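Local coordinates for BvnE (Penicillium brevicompactum, PDB 6U9I), which probably acts as a semipinacolase, catalysing a stereoselective semipinacol-type rearrangement in the fungal assembly of brevianamides, at residues V98-S103 against E115-L120; R48-S53 against I133-S138; S27-F32 against F78-M83. All coordinates share one frame; numbering follows the deposited sequence.

Interaction 1 of 3, residues V98-S103 against E115-L120; sequences VMHLAS and EYMVVL
The H100 imidazole stands on edge against E115 and takes M117 on one face. With CG anti to the backbone N (chi1 -169°), the ring reaches along the neighbouring strand until NE2 donates to E115 OE1 at 2.7 Å. The extended E115 chain presents the anti lone pair of OE1 close to the imidazole plane, the carboxylate being turned 42° from the ring. H100 CD2 also brings the ring edge to Y116 O, 3.3 Å away. M117, bent at chi2 and chi3, folds back so that CE lies 3.9 Å from the ring centroid, over the face but toward the rim, as a CH-pi contact. E115 probably steadies the N-H of NE2 and might favour a protonated ring; its OE2 accepts the backbone N-H of R52 of the second subunit. These residues sit on the beta hairpin of strands 96-107 and 110-122, where M99 and L101 pair through nearly straight backbone hydrogen bonds with V118 and Y116. On the H100 side of the sheet V98 CG1 lies 4.0 Å from M117 SD, and both residues pack on their counterparts in the second subunit. The other side is largely apolar: L101 and V118 cross obliquely (L101 CD1 to V118 CG2 3.9 Å), and M99 CE meets L120 CD1, with W25 packed on M99, L101 and L120. Farther along, Y116 reaches S103, whose OG is hydrogen-bonded to Y116 OH at 2.6 Å.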
ATOM      1  N   VAL A  98       0.658   0.948  -9.025  1.00 14.41           N
ATOM      2  CA  VAL A  98       0.663   1.124  -7.572  1.00 11.85           C
ATOM      3  C   VAL A  98       1.357   2.441  -7.245  1.00 12.61           C
ATOM      4  O   VAL A  98       2.420   2.730  -7.801  1.00 14.40           O
ATOM      5  CB  VAL A  98       1.366  -0.052  -6.877  1.00 14.35           C
ATOM      6  CG1 VAL A  98       1.402   0.161  -5.361  1.00 16.15           C
ATOM      7  CG2 VAL A  98       0.640  -1.359  -7.216  1.00 12.14           C
ATOM      8  N   MET A  99       0.767   3.229  -6.344  1.00 13.08           N
ATOM      9  CA  MET A  99       1.347   4.518  -5.974  1.00 14.45           C
ATOM     10  C   MET A  99       1.250   4.745  -4.476  1.00 15.89           C
ATOM     11  O   MET A  99       0.191   4.564  -3.869  1.00 14.74           O
ATOM     12  CB  MET A  99       0.672   5.677  -6.708  1.00 14.24           C
ATOM     13  CG  MET A  99       0.960   5.653  -8.211  1.00 21.73           C
ATOM     14  SD  MET A  99       0.315   7.083  -9.075  1.00 19.53           S
ATOM     15  CE  MET A  99      -1.444   6.844  -8.865  1.00 19.46           C
ATOM     16  N   HIS A 100       2.367   5.175  -3.903  1.00 13.55           N
ATOM     17  CA  HIS A 100       2.448   5.587  -2.510  1.00 14.32           C
ATOM     18  C   HIS A 100       2.190   7.089  -2.475  1.00 12.99           C
ATOM     19  O   HIS A 100       2.967   7.861  -3.037  1.00 12.91           O
ATOM     20  CB  HIS A 100       3.836   5.234  -1.981  1.00 14.58           C
ATOM     21  CG  HIS A 100       3.984   5.351  -0.500  1.00 15.27           C
ATOM     22  ND1 HIS A 100       5.220   5.339   0.113  1.00 16.82           N
ATOM     23  CD2 HIS A 100       3.069   5.476   0.493  1.00 13.92           C
ATOM     24  CE1 HIS A 100       5.061   5.455   1.422  1.00 20.36           C
ATOM     25  NE2 HIS A 100       3.766   5.539   1.679  1.00 15.67           N
ATOM     26  N   LEU A 101       1.090   7.505  -1.841  1.00 13.01           N
ATOM     27  CA  LEU A 101       0.564   8.858  -1.984  1.00 14.13           C
ATOM     28  C   LEU A 101       0.418   9.551  -0.640  1.00 15.54           C
ATOM     29  O   LEU A 101       0.167   8.916   0.386  1.00 16.28           O
ATOM     30  CB  LEU A 101      -0.818   8.862  -2.660  1.00 13.24           C
ATOM     31  CG  LEU A 101      -0.940   8.231  -4.048  1.00 12.42           C
ATOM     32  CD1 LEU A 101      -2.393   8.285  -4.537  1.00 15.28           C
ATOM     33  CD2 LEU A 101      -0.007   8.889  -5.063  1.00 13.75           C
ATOM     34  N   ALA A 102       0.531  10.877  -0.676  1.00 18.30           N
ATOM     35  CA  ALA A 102       0.199  11.744   0.445  1.00 15.34           C
ATOM     36  C   ALA A 102      -0.953  12.653   0.045  1.00 17.86           C
ATOM     37  O   ALA A 102      -0.978  13.181  -1.074  1.00 17.14           O
ATOM     38  CB  ALA A 102       1.404  12.604   0.854  1.00 18.61           C
ATOM     39  N   SER A 103      -1.904  12.838   0.956  1.00 17.58           N
ATOM     40  CA  SER A 103      -2.981  13.793   0.748  1.00 19.87           C
ATOM     41  C   SER A 103      -2.827  14.962   1.711  1.00 29.26           C
ATOM     42  O   SER A 103      -2.278  14.824   2.808  1.00 24.15           O
ATOM     43  CB  SER A 103      -4.361  13.141   0.928  1.00 25.74           C
ATOM     44  OG  SER A 103      -4.543  12.723   2.268  1.00 29.72           O
ATOM     45  N   GLU A 115      -2.001   9.395   4.263  1.00 15.31           N
ATOM     46  CA  GLU A 115      -1.013   8.652   3.493  1.00 12.90           C
ATOM     47  C   GLU A 115      -1.655   7.356   3.031  1.00 15.65           C
ATOM     48  O   GLU A 115      -2.381   6.715   3.799  1.00 15.51           O
ATOM     49  CB  GLU A 115       0.238   8.358   4.337  1.00 15.30           C
ATOM     50  CG  GLU A 115       1.333   7.579   3.611  1.00 15.28           C
ATOM     51  CD  GLU A 115       2.501   7.229   4.524  1.00 19.00           C
ATOM     52  OE1 GLU A 115       3.296   6.326   4.173  1.00 17.55           O
ATOM     53  OE2 GLU A 115       2.629   7.864   5.599  1.00 20.33           O
ATOM     54  N   TYR A 116      -1.403   6.970   1.779  1.00 13.53           N
ATOM     55  CA  TYR A 116      -2.081   5.816   1.203  1.00 14.00           C
ATOM     56  C   TYR A 116      -1.132   5.009   0.338  1.00 15.67           C
ATOM     57  O   TYR A 116      -0.187   5.545  -0.246  1.00 13.94           O
ATOM     58  CB  TYR A 116      -3.272   6.193   0.312  1.00 17.54           C
ATOM     59  CG  TYR A 116      -4.068   7.377   0.776  1.00 19.24           C
ATOM     60  CD1 TYR A 116      -3.580   8.670   0.590  1.00 21.79           C
ATOM     61  CD2 TYR A 116      -5.307   7.216   1.382  1.00 31.08           C
ATOM     62  CE1 TYR A 116      -4.293   9.755   1.002  1.00 26.76           C
ATOM     63  CE2 TYR A 116      -6.034   8.321   1.809  1.00 25.24           C
ATOM     64  CZ  TYR A 116      -5.521   9.579   1.612  1.00 24.30           C
ATOM     65  OH  TYR A 116      -6.219  10.705   2.014  1.00 34.88           O
ATOM     66  N   MET A 117      -1.438   3.722   0.217  1.00 12.59           N
ATOM     67  CA  MET A 117      -0.950   2.896  -0.880  1.00 12.90           C
ATOM     68  C   MET A 117      -2.153   2.568  -1.753  1.00 15.13           C
ATOM     69  O   MET A 117      -3.110   1.935  -1.287  1.00 14.91           O
ATOM     70  CB  MET A 117      -0.272   1.624  -0.362  1.00 16.10           C
ATOM     71  CG  MET A 117       0.611   0.916  -1.376  1.00 20.73           C
ATOM     72  SD  MET A 117       2.120   1.835  -1.785  1.00 21.50           S
ATOM     73  CE  MET A 117       2.990   1.840  -0.226  1.00 21.83           C
ATOM     74  N   VAL A 118      -2.119   3.003  -3.011  1.00 13.01           N
ATOM     75  CA  VAL A 118      -3.236   2.852  -3.937  0.66 12.84           C
ATOM     76  C   VAL A 118      -2.849   1.865  -5.031  1.00 14.59           C
ATOM     77  O   VAL A 118      -1.714   1.880  -5.522  1.00 15.17           O
ATOM     78  CB  VAL A 118      -3.629   4.229  -4.518  0.66 15.39           C
ATOM     79  CG1 VAL A 118      -4.500   4.094  -5.753  0.66 19.03           C
ATOM     80  CG2 VAL A 118      -4.324   5.063  -3.440  0.66 12.57           C
ATOM     81  N   VAL A 119      -3.789   0.992  -5.403  1.00 13.67           N
ATOM     82  CA  VAL A 119      -3.617   0.076  -6.528  1.00 11.97           C
ATOM     83  C   VAL A 119      -4.701   0.410  -7.545  1.00 14.48           C
ATOM     84  O   VAL A 119      -5.890   0.176  -7.290  1.00 17.00           O
ATOM     85  CB  VAL A 119      -3.710  -1.396  -6.110  1.00 15.57           C
ATOM     86  CG1 VAL A 119      -3.490  -2.300  -7.336  1.00 14.12           C
ATOM     87  CG2 VAL A 119      -2.717  -1.710  -4.983  1.00 15.10           C
ATOM     88  N   LEU A 120      -4.298   1.000  -8.671  1.00 12.21           N
ATOM     89  CA  LEU A 120      -5.190   1.263  -9.792  1.00 13.88           C
ATOM     90  C   LEU A 120      -5.132   0.082 -10.755  1.00 14.53           C
ATOM     91  O   LEU A 120      -4.043  -0.386 -11.100  1.00 15.52           O
ATOM     92  CB  LEU A 120      -4.783   2.543 -10.525  1.00 15.22           C
ATOM     93  CG  LEU A 120      -4.612   3.827  -9.705  1.00 15.66           C
ATOM     94  CD1 LEU A 120      -4.148   4.977 -10.596  1.00 16.86           C
ATOM     95  CD2 LEU A 120      -5.918   4.190  -9.061  1.00 19.27           C
TER

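Interaction 2 of 3, residues R48-S53 against I133-S138; sequences RPAPRS and IEFADS
One face of the F135 ring is covered by P51, whose CD lies 4.1 Å from the ring centroid and only 14° off its normal, a CH-pi contact shifted toward the rim. The pyrrolidine lies nearly flat over the phenyl face, although the two side chains extend at about a right angle to each other, with P51 CB 3.8 Å from F135 CZ, and the cis peptide between A50 and P51 turns the chain here. Near the base of the ring, A50 CB approaches F135 CD2 to 3.7 Å. On the same side of the sheet, A50 CB also meets I133 CG2 (4.1 Å), and the extended R48 side chain passes I133 before its guanidinium pairs with D131. The backbones are held in parallel register: E134 N donates to R48 O, A50 N to E134 O at 2.9 Å, and A136 N to A50 O, with each donor above the plane of its carbonyl. P51 CG reaches S138 CB at 4.0 Å, while S138 OG and S53 OG each bond to D137 of the second subunit. The arrangement is a parallel strand pair at the dimer interface, set in a curved mixed sheet beside helices, consistent with the SnoaL-like (NTF2-like) alpha+beta fold.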
ATOM      1  N   ARG A  48     -12.313   0.692  -3.533  1.00 14.06           N
ATOM      2  CA  ARG A  48     -12.371  -0.218  -2.392  0.54 15.95           C
ATOM      3  C   ARG A  48     -11.509   0.320  -1.263  1.00 17.00           C
ATOM      4  O   ARG A  48     -10.274   0.214  -1.325  1.00 15.62           O
ATOM      5  CB  ARG A  48     -11.904  -1.623  -2.781  0.54 17.19           C
ATOM      6  CG  ARG A  48     -12.409  -2.137  -4.118  0.54 18.15           C
ATOM      7  CD  ARG A  48     -11.690  -3.433  -4.467  0.54 21.92           C
ATOM      8  NE  ARG A  48     -12.191  -4.031  -5.698  0.54 19.56           N
ATOM      9  CZ  ARG A  48     -13.218  -4.866  -5.756  0.54 27.02           C
ATOM     10  NH1 ARG A  48     -13.859  -5.206  -4.645  0.54 27.83           N
ATOM     11  NH2 ARG A  48     -13.604  -5.358  -6.927  0.54 26.34           N
ATOM     12  N   PRO A  49     -12.096   0.892  -0.215  1.00 16.82           N
ATOM     13  CA  PRO A  49     -11.288   1.307   0.934  1.00 17.53           C
ATOM     14  C   PRO A  49     -10.666   0.104   1.626  1.00 17.27           C
ATOM     15  O   PRO A  49     -11.259  -0.974   1.706  1.00 18.42           O
ATOM     16  CB  PRO A  49     -12.292   2.025   1.848  1.00 19.13           C
ATOM     17  CG  PRO A  49     -13.470   2.337   0.974  1.00 22.73           C
ATOM     18  CD  PRO A  49     -13.516   1.248  -0.055  1.00 21.78           C
ATOM     19  N   ALA A  50      -9.447   0.300   2.111  1.00 15.55           N
ATOM     20  CA  ALA A  50      -8.714  -0.708   2.861  1.00 13.63           C
ATOM     21  C   ALA A  50      -7.907   0.022   3.915  1.00 18.09           C
ATOM     22  O   ALA A  50      -7.681   1.229   3.791  1.00 15.33           O
ATOM     23  CB  ALA A  50      -7.793  -1.540   1.951  1.00 14.35           C
ATOM     24  N   PRO A  51      -7.470  -0.668   4.978  1.00 15.21           N
ATOM     25  CA  PRO A  51      -7.633  -2.084   5.322  1.00 15.82           C
ATOM     26  C   PRO A  51      -9.061  -2.433   5.726  1.00 15.92           C
ATOM     27  O   PRO A  51      -9.881  -1.535   5.917  1.00 18.61           O
ATOM     28  CB  PRO A  51      -6.673  -2.270   6.506  1.00 17.86           C
ATOM     29  CG  PRO A  51      -6.604  -0.918   7.146  1.00 20.27           C
ATOM     30  CD  PRO A  51      -6.638   0.045   5.967  1.00 16.30           C
ATOM     31  N   ARG A  52      -9.336  -3.732   5.847  1.00 17.33           N
ATOM     32  CA  ARG A  52     -10.679  -4.188   6.199  1.00 17.99           C
ATOM     33  C   ARG A  52     -11.151  -3.636   7.536  1.00 21.18           C
ATOM     34  O   ARG A  52     -12.365  -3.480   7.752  1.00 22.40           O
ATOM     35  CB  ARG A  52     -10.708  -5.709   6.256  1.00 19.98           C
ATOM     36  CG  ARG A  52     -10.671  -6.407   4.939  1.00 25.58           C
ATOM     37  CD  ARG A  52     -11.278  -7.776   5.162  1.00 28.91           C
ATOM     38  NE  ARG A  52     -11.002  -8.697   4.079  1.00 28.60           N
ATOM     39  CZ  ARG A  52     -11.205 -10.005   4.171  1.00 24.29           C
ATOM     40  NH1 ARG A  52     -11.675 -10.519   5.301  1.00 27.90           N
ATOM     41  NH2 ARG A  52     -10.935 -10.783   3.142  1.00 29.88           N
ATOM     42  N   SER A  53     -10.223  -3.366   8.457  1.00 20.25           N
ATOM     43  CA  SER A  53     -10.604  -2.907   9.788  1.00 22.51           C
ATOM     44  C   SER A  53     -11.356  -1.577   9.768  1.00 22.64           C
ATOM     45  O   SER A  53     -12.085  -1.277  10.718  1.00 23.14           O
ATOM     46  CB  SER A  53      -9.365  -2.793  10.669  1.00 24.37           C
ATOM     47  OG  SER A  53      -8.525  -1.742  10.219  1.00 26.96           O
ATOM     48  N   ILE A 133      -8.007   0.134  -5.283  1.00 14.45           N
ATOM     49  CA  ILE A 133      -7.885  -0.152  -3.856  1.00 14.83           C
ATOM     50  C   ILE A 133      -7.178   1.026  -3.223  1.00 14.98           C
ATOM     51  O   ILE A 133      -6.095   1.410  -3.679  1.00 14.84           O
ATOM     52  CB  ILE A 133      -7.084  -1.428  -3.579  1.00 21.13           C
ATOM     53  CG1 ILE A 133      -7.718  -2.630  -4.245  1.00 22.14           C
ATOM     54  CG2 ILE A 133      -6.929  -1.621  -2.052  1.00 18.55           C
ATOM     55  CD1 ILE A 133      -6.813  -3.827  -4.179  1.00 23.26           C
ATOM     56  N   GLU A 134      -7.764   1.587  -2.176  1.00 15.54           N
ATOM     57  CA  GLU A 134      -7.175   2.722  -1.467  0.51 16.29           C
ATOM     58  C   GLU A 134      -6.857   2.275  -0.045  1.00 16.14           C
ATOM     59  O   GLU A 134      -7.729   2.274   0.830  1.00 16.57           O
ATOM     60  CB  GLU A 134      -8.109   3.928  -1.493  0.51 16.18           C
ATOM     61  CG  GLU A 134      -8.246   4.536  -2.872  0.51 19.59           C
ATOM     62  CD  GLU A 134      -9.254   5.664  -2.932  0.51 23.41           C
ATOM     63  OE1 GLU A 134     -10.015   5.848  -1.956  0.51 24.25           O
ATOM     64  OE2 GLU A 134      -9.287   6.367  -3.965  0.51 26.49           O
ATOM     65  N   PHE A 135      -5.599   1.900   0.189  1.00 15.29           N
ATOM     66  CA  PHE A 135      -5.154   1.417   1.497  1.00 12.34           C
ATOM     67  C   PHE A 135      -4.649   2.618   2.295  1.00 15.65           C
ATOM     68  O   PHE A 135      -3.548   3.116   2.048  1.00 16.36           O
ATOM     69  CB  PHE A 135      -4.067   0.359   1.312  1.00 15.49           C
ATOM     70  CG  PHE A 135      -3.805  -0.487   2.537  1.00 16.37           C
ATOM     71  CD1 PHE A 135      -3.176   0.056   3.653  1.00 18.89           C
ATOM     72  CD2 PHE A 135      -4.143  -1.834   2.549  1.00 17.82           C
ATOM     73  CE1 PHE A 135      -2.918  -0.721   4.788  1.00 21.54           C
ATOM     74  CE2 PHE A 135      -3.885  -2.624   3.686  1.00 19.11           C
ATOM     75  CZ  PHE A 135      -3.285  -2.066   4.801  1.00 19.10           C
ATOM     76  N   ALA A 136      -5.449   3.079   3.253  1.00 12.98           N
ATOM     77  CA  ALA A 136      -5.182   4.306   3.992  1.00 18.19           C
ATOM     78  C   ALA A 136      -4.405   4.037   5.279  1.00 18.11           C
ATOM     79  O   ALA A 136      -4.320   2.905   5.768  1.00 17.34           O
ATOM     80  CB  ALA A 136      -6.498   5.022   4.333  1.00 18.83           C
ATOM     81  N   ASP A 137      -3.816   5.110   5.814  1.00 14.51           N
ATOM     82  CA  ASP A 137      -3.334   5.167   7.196  1.00 16.24           C
ATOM     83  C   ASP A 137      -4.567   5.129   8.096  1.00 17.43           C
ATOM     84  O   ASP A 137      -5.250   6.141   8.277  1.00 19.32           O
ATOM     85  CB  ASP A 137      -2.513   6.442   7.388  1.00 16.02           C
ATOM     86  CG  ASP A 137      -1.955   6.616   8.807  1.00 17.15           C
ATOM     87  OD1 ASP A 137      -2.424   5.982   9.778  1.00 18.56           O
ATOM     88  OD2 ASP A 137      -1.036   7.443   8.955  1.00 17.04           O
ATOM     89  N   SER A 138      -4.885   3.950   8.633  1.00 15.57           N
ATOM     90  CA  SER A 138      -6.166   3.795   9.316  1.00 14.95           C
ATOM     91  C   SER A 138      -6.179   4.521  10.656  1.00 18.79           C
ATOM     92  O   SER A 138      -7.217   5.055  11.067  1.00 19.90           O
ATOM     93  CB  SER A 138      -6.471   2.309   9.506  1.00 17.27           C
ATOM     94  OG  SER A 138      -5.331   1.642  10.037  1.00 18.49           O
TER

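Interaction 3 of 3, residues S27-F32 against F78-M83; sequences STMNDF and FNLALM
Two hydrogen bonds from a single carboxamide tie the last turn of the helix to the strand. N30 OD1 receives L80 N at 2.7 Å on a lone pair, and N30 ND2 donates to L80 O at 2.9 Å, nearly straight (169°) and close to the amide plane. The side chain thus engages both backbone polar groups of L80, as a neighbouring strand would. A water donates to N30 O and, at 2.6 Å, to F78 O, bridging the two backbones. An alanine in place of this asparagine would remove both carboxamide bonds, and would probably loosen the helix from the strand and disturb the L80 backbone. The contact joins the last turn of helix 14-31 to strand 78-82, the segments 27-31 and 78-82 running nearly antiparallel, in an alpha+beta layout with a helix packed on a curved sheet. Among the aromatic contacts, F32, which leaves the helix with a positive phi of 56°, turns its ring toward F78. The rings are nearly parallel, 12° apart, but strongly offset; it is F78 CB that sits over the centre of the F32 ring, 3.4 Å from its centroid, as a CH-pi contact. Apolar packing adds M29 CB, 4.0 Å from L80 CD2, with CG and CE of the bent M29 chain also near that methyl. F68 of helix 61-74 packs on M29 as well.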
ATOM      1  N   SER A  27      -4.284  13.972 -11.463  1.00 15.44           N
ATOM      2  CA  SER A  27      -4.567  15.365 -11.797  1.00 17.82           C
ATOM      3  C   SER A  27      -6.055  15.660 -11.689  1.00 18.76           C
ATOM      4  O   SER A  27      -6.443  16.747 -11.245  1.00 19.38           O
ATOM      5  CB  SER A  27      -4.044  15.699 -13.195  1.00 23.51           C
ATOM      6  OG  SER A  27      -4.881  15.124 -14.178  1.00 30.72           O
ATOM      7  N   THR A  28      -6.910  14.695 -12.061  1.00 16.25           N
ATOM      8  CA  THR A  28      -8.342  14.933 -11.914  1.00 17.37           C
ATOM      9  C   THR A  28      -8.756  14.891 -10.450  1.00 19.52           C
ATOM     10  O   THR A  28      -9.694  15.590 -10.052  1.00 18.72           O
ATOM     11  CB  THR A  28      -9.159  13.939 -12.755  1.00 17.63           C
ATOM     12  OG1 THR A  28      -8.856  12.591 -12.380  1.00 17.29           O
ATOM     13  CG2 THR A  28      -8.849  14.115 -14.240  1.00 21.25           C
ATOM     14  N   MET A  29      -8.066  14.103  -9.623  1.00 18.44           N
ATOM     15  CA  MET A  29      -8.335  14.183  -8.192  1.00 18.31           C
ATOM     16  C   MET A  29      -8.027  15.581  -7.672  1.00 17.26           C
ATOM     17  O   MET A  29      -8.809  16.154  -6.903  1.00 17.71           O
ATOM     18  CB  MET A  29      -7.523  13.132  -7.431  1.00 19.86           C
ATOM     19  CG  MET A  29      -8.092  11.704  -7.546  1.00 18.30           C
ATOM     20  SD  MET A  29      -9.721  11.524  -6.796  1.00 20.71           S
ATOM     21  CE  MET A  29      -9.294  11.365  -5.066  1.00 26.53           C
ATOM     22  N   ASN A  30      -6.904  16.157  -8.102  1.00 15.48           N
ATOM     23  CA  ASN A  30      -6.544  17.497  -7.656  1.00 17.51           C
ATOM     24  C   ASN A  30      -7.452  18.577  -8.233  1.00 18.62           C
ATOM     25  O   ASN A  30      -7.517  19.677  -7.670  1.00 17.92           O
ATOM     26  CB  ASN A  30      -5.083  17.767  -8.003  1.00 16.30           C
ATOM     27  CG  ASN A  30      -4.146  17.052  -7.046  1.00 23.85           C
ATOM     28  OD1 ASN A  30      -4.353  17.093  -5.833  1.00 28.43           O
ATOM     29  ND2 ASN A  30      -3.171  16.337  -7.582  1.00 22.35           N
ATOM     30  N   ASP A  31      -8.143  18.297  -9.341  1.00 16.10           N
ATOM     31  CA  ASP A  31      -9.178  19.216  -9.805  1.00 16.44           C
ATOM     32  C   ASP A  31     -10.284  19.365  -8.772  1.00 24.58           C
ATOM     33  O   ASP A  31     -10.941  20.410  -8.712  1.00 19.19           O
ATOM     34  CB  ASP A  31      -9.725  18.736 -11.150  1.00 16.61           C
ATOM     35  CG  ASP A  31      -8.727  18.931 -12.277  1.00 20.16           C
ATOM     36  OD1 ASP A  31      -7.874  19.850 -12.175  1.00 19.44           O
ATOM     37  OD2 ASP A  31      -8.794  18.178 -13.265  1.00 21.46           O
ATOM     38  N   PHE A  32     -10.502  18.329  -7.955  1.00 18.75           N
ATOM     39  CA  PHE A  32     -11.320  18.422  -6.743  1.00 18.32           C
ATOM     40  C   PHE A  32     -12.728  18.931  -7.037  1.00 22.84           C
ATOM     41  O   PHE A  32     -13.263  19.785  -6.327  1.00 23.35           O
ATOM     42  CB  PHE A  32     -10.633  19.282  -5.676  1.00 19.76           C
ATOM     43  CG  PHE A  32     -11.021  18.918  -4.264  1.00 20.99           C
ATOM     44  CD1 PHE A  32     -10.880  17.612  -3.814  1.00 23.39           C
ATOM     45  CD2 PHE A  32     -11.514  19.876  -3.391  1.00 26.06           C
ATOM     46  CE1 PHE A  32     -11.235  17.265  -2.512  1.00 27.19           C
ATOM     47  CE2 PHE A  32     -11.871  19.538  -2.085  1.00 24.81           C
ATOM     48  CZ  PHE A  32     -11.730  18.234  -1.650  1.00 23.67           C
ATOM     49  N   PHE A  78      -7.212  21.013  -1.433  1.00 22.47           N
ATOM     50  CA  PHE A  78      -6.879  19.596  -1.506  1.00 21.01           C
ATOM     51  C   PHE A  78      -5.684  19.368  -2.418  1.00 24.54           C
ATOM     52  O   PHE A  78      -5.579  19.964  -3.495  1.00 23.54           O
ATOM     53  CB  PHE A  78      -8.081  18.814  -2.027  1.00 21.56           C
ATOM     54  CG  PHE A  78      -7.828  17.335  -2.210  1.00 24.26           C
ATOM     55  CD1 PHE A  78      -7.842  16.475  -1.120  1.00 25.46           C
ATOM     56  CD2 PHE A  78      -7.602  16.806  -3.477  1.00 24.05           C
ATOM     57  CE1 PHE A  78      -7.622  15.103  -1.290  1.00 26.91           C
ATOM     58  CE2 PHE A  78      -7.386  15.440  -3.656  1.00 23.65           C
ATOM     59  CZ  PHE A  78      -7.395  14.593  -2.558  1.00 21.20           C
ATOM     60  N   ASN A  79      -4.788  18.481  -1.995  1.00 20.58           N
ATOM     61  CA  ASN A  79      -3.711  18.041  -2.865  1.00 19.79           C
ATOM     62  C   ASN A  79      -3.451  16.563  -2.631  1.00 19.60           C
ATOM     63  O   ASN A  79      -3.399  16.110  -1.486  1.00 23.10           O
ATOM     64  CB  ASN A  79      -2.419  18.825  -2.639  1.00 25.98           C
ATOM     65  CG  ASN A  79      -1.303  18.370  -3.570  1.00 27.06           C
ATOM     66  OD1 ASN A  79      -1.318  18.657  -4.773  1.00 32.28           O
ATOM     67  ND2 ASN A  79      -0.351  17.631  -3.029  1.00 22.05           N
ATOM     68  N   LEU A  80      -3.305  15.823  -3.725  1.00 17.66           N
ATOM     69  CA  LEU A  80      -2.946  14.409  -3.691  1.00 15.92           C
ATOM     70  C   LEU A  80      -1.723  14.239  -4.577  1.00 15.15           C
ATOM     71  O   LEU A  80      -1.717  14.715  -5.716  1.00 17.88           O
ATOM     72  CB  LEU A  80      -4.107  13.537  -4.184  1.00 14.66           C
ATOM     73  CG  LEU A  80      -3.924  12.022  -4.152  1.00 18.23           C
ATOM     74  CD1 LEU A  80      -3.748  11.542  -2.725  1.00 16.91           C
ATOM     75  CD2 LEU A  80      -5.138  11.344  -4.797  1.00 16.42           C
ATOM     76  N   ALA A  81      -0.686  13.584  -4.059  1.00 15.80           N
ATOM     77  CA  ALA A  81       0.572  13.552  -4.789  1.00 15.53           C
ATOM     78  C   ALA A  81       1.379  12.341  -4.367  1.00 16.68           C
ATOM     79  O   ALA A  81       1.205  11.808  -3.270  1.00 14.50           O
ATOM     80  CB  ALA A  81       1.383  14.834  -4.551  1.00 17.84           C
ATOM     81  N   LEU A  82       2.288  11.928  -5.247  1.00 14.68           N
ATOM     82  CA  LEU A  82       3.244  10.898  -4.862  1.00 14.82           C
ATOM     83  C   LEU A  82       4.004  11.336  -3.614  1.00 15.78           C
ATOM     84  O   LEU A  82       4.341  12.516  -3.457  1.00 14.94           O
ATOM     85  CB  LEU A  82       4.218  10.620  -6.015  1.00 16.60           C
ATOM     86  CG  LEU A  82       3.615   9.743  -7.121  1.00 18.68           C
ATOM     87  CD1 LEU A  82       4.298   9.991  -8.459  1.00 17.55           C
ATOM     88  CD2 LEU A  82       3.689   8.261  -6.739  1.00 19.09           C
ATOM     89  N   MET A  83       4.228  10.378  -2.700  1.00 12.57           N
ATOM     90  CA  MET A  83       5.047  10.618  -1.518  1.00 13.11           C
ATOM     91  C   MET A  83       6.425  11.104  -1.953  1.00 14.91           C
ATOM     92  O   MET A  83       6.866  10.818  -3.067  1.00 14.28           O
ATOM     93  CB  MET A  83       5.183   9.340  -0.684  1.00 14.75           C
ATOM     94  CG  MET A  83       3.906   8.981   0.098  1.00 13.14           C
ATOM     95  SD  MET A  83       3.746   9.986   1.581  1.00 16.37           S
ATOM     96  CE  MET A  83       4.996   9.246   2.660  1.00 18.45           C
TER
HETATM   97  O   HOH W   1      -7.377  21.079  -5.004  1.00 28.80           O

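Overall arrangement
All three contacts involve one curved mixed sheet. Interaction 1 lies within its 96-107/110-122 hairpin; strand 129-136 of interaction 2 borders strand 110-122 through probable hydrogen bonds M117 N to F135 O and V119 N to I133 O, while a third, A102 N to A81 O, joins strand 78-82 of interaction 3 to strand 96-107. Thus between the others, interaction 1 has its centre about 10 Å from interaction 2's and 11 Å from interaction 3's; those two centres are about 18 Å apart, across the chain's centre. In sequence, interaction 3 closes before interaction 1 opens, and interaction 2 encloses interaction 1. Interactions 1 and 2 meet the second subunit; interaction 3 anchors helix 14-31 within its chain.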